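Local structure of Cd1 (Flavonifractor plautii, 7D39) at residues 241-244 / 249-252. The protein binds flavin mononucleotide and probably acts as an ene-reductase that starts the breakdown of flavones and flavonols in gut bacteria. Residues are numbered along the deposited sequence; the frame is centred on the assembly and turned at random.
Sequences EIHN and YSFT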
loop_
_atom_site.group_PDB
_atom_site.type_symbol
_atom_site.label_atom_id
_atom_site.label_comp_id
_atom_site.label_asym_id
_atom_site.label_seq_id
_atom_site.Cartn_x
_atom_site.Cartn_y
_atom_site.Cartn_z
ATOM N N GLU A 241 20.173 0.474 -12.128
ATOM C CA GLU A 241 20.343 0.474 -13.570
ATOM C C GLU A 241 19.436 -0.572 -14.199
ATOM O O GLU A 241 19.343 -1.701 -13.713
ATOM C CB GLU A 241 21.802 0.199 -13.933
ATOM C CG GLU A 241 22.071 0.084 -15.411
ATOM C CD GLU A 241 23.541 0.320 -15.744
ATOM O OE1 GLU A 241 24.418 -0.098 -14.951
ATOM O OE2 GLU A 241 23.812 0.939 -16.792
ATOM N N ILE A 242 18.792 -0.186 -15.295
ATOM C CA ILE A 242 17.930 -1.063 -16.085
ATOM C C ILE A 242 18.720 -1.552 -17.292
ATOM O O ILE A 242 19.320 -0.747 -18.010
ATOM C CB ILE A 242 16.657 -0.314 -16.526
ATOM C CG1 ILE A 242 15.654 -0.208 -15.368
ATOM C CG2 ILE A 242 16.041 -0.942 -17.762
ATOM C CD1 ILE A 242 15.090 -1.542 -14.917
ATOM N N HIS A 243 18.720 -2.861 -17.529
ATOM C CA HIS A 243 19.384 -3.436 -18.695
ATOM C C HIS A 243 18.366 -4.090 -19.617
ATOM O O HIS A 243 17.451 -4.778 -19.158
ATOM C CB HIS A 243 20.428 -4.484 -18.301
ATOM C CG HIS A 243 21.280 -4.081 -17.140
ATOM N ND1 HIS A 243 22.283 -3.144 -17.242
ATOM C CD2 HIS A 243 21.277 -4.491 -15.849
ATOM C CE1 HIS A 243 22.859 -2.991 -16.063
ATOM N NE2 HIS A 243 22.270 -3.801 -15.202
ATOM N N ASN A 244 18.550 -3.889 -20.919
ATOM C CA ASN A 244 17.793 -4.594 -21.951
ATOM C C ASN A 244 18.715 -5.637 -22.580
ATOM O O ASN A 244 19.549 -5.321 -23.435
ATOM C CB ASN A 244 17.260 -3.626 -22.999
ATOM C CG ASN A 244 16.465 -4.324 -24.076
ATOM O OD1 ASN A 244 16.535 -5.540 -24.223
ATOM N ND2 ASN A 244 15.706 -3.555 -24.841
ATOM N N TYR A 249 14.197 -7.417 -19.629
ATOM C CA TYR A 249 14.665 -6.349 -18.759
ATOM C C TYR A 249 15.085 -6.906 -17.403
ATOM O O TYR A 249 14.494 -7.854 -16.881
ATOM C CB TYR A 249 13.584 -5.280 -18.581
ATOM C CG TYR A 249 13.163 -4.614 -19.879
ATOM C CD1 TYR A 249 13.913 -3.581 -20.419
ATOM C CD2 TYR A 249 12.018 -5.011 -20.557
ATOM C CE1 TYR A 249 13.544 -2.962 -21.586
ATOM C CE2 TYR A 249 11.642 -4.391 -21.734
ATOM C CZ TYR A 249 12.415 -3.369 -22.243
ATOM O OH TYR A 249 12.068 -2.736 -23.416
ATOM N N SER A 250 16.117 -6.296 -16.833
ATOM C CA SER A 250 16.624 -6.673 -15.524
ATOM C C SER A 250 17.066 -5.415 -14.788
ATOM O O SER A 250 17.333 -4.377 -15.400
ATOM C CB SER A 250 17.795 -7.647 -15.656
ATOM O OG SER A 250 18.729 -7.155 -16.604
ATOM N N PHE A 251 17.168 -5.515 -13.464
ATOM C CA PHE A 251 17.432 -4.340 -12.637
ATOM C C PHE A 251 18.530 -4.647 -11.630
ATOM O O PHE A 251 18.383 -5.558 -10.812
ATOM C CB PHE A 251 16.145 -3.886 -11.931
ATOM C CG PHE A 251 16.307 -2.666 -11.066
ATOM C CD1 PHE A 251 16.669 -1.451 -11.618
ATOM C CD2 PHE A 251 16.070 -2.734 -9.705
ATOM C CE1 PHE A 251 16.810 -0.324 -10.822
ATOM C CE2 PHE A 251 16.210 -1.613 -8.903
ATOM C CZ PHE A 251 16.581 -0.406 -9.467
ATOM N N THR A 252 19.622 -3.878 -11.679
ATOM C CA THR A 252 20.725 -4.029 -10.741
ATOM C C THR A 252 20.913 -2.751 -9.930
ATOM O O THR A 252 20.510 -1.659 -10.340
ATOM C CB THR A 252 22.040 -4.383 -11.452
ATOM O OG1 THR A 252 22.316 -3.416 -12.474
ATOM C CG2 THR A 252 21.956 -5.774 -12.076
#
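His243 reaches diagonally over the hairpin to Thr252: NE2 lies 2.8 Å from Thr252 OG1, a hydrogen bond in which either atom could be the donor. With CG beside its own backbone N (chi1 -43°), the imidazole is directed along the hairpin toward Thr252, and Ser250 OG lies in the ring plane at its edge, 3.8 Å from His243 CD2. Beneath this pair, four N-H...O bonds join the antiparallel strands, linking Glu241 with Thr252 and His243 with Ser250; the Ile242-Phe251 and Asn244-Tyr249 pairs between and beyond them are non-hydrogen-bonded. Glu241 N gives to Thr252 O at 2.8 Å and Thr252 N returns to Glu241 O; His243 N meets Ser250 O nearly straight (169°), while the reverse bond, Ser250 N to His243 O, is more bent (149°). Three of these acceptors also take a CA-H...O contact, the shortest from Tyr249 CA to His243 O at 3.2 Å. On the other face, Ile242 CD1 packs against Phe251 CD1 at 3.7 Å, the two side chains crossing at about a right angle, and Ile242 CG2 makes a looser apolar contact with Tyr249 CD1 (4.3 Å). Asn244 meets that ring obliquely, without a hydrogen bond, and its OD1 accepts from Gly247 N in the turn. The beta hairpin of strands 239-245 and 248-252 forms one half of a four-stranded antiparallel sheet, with 248-252 at its edge; Ile242 and Phe251 pack on Phe224 of strand 224-227 and Ala231 of strand 230-233, with loop residue Val215 touching both.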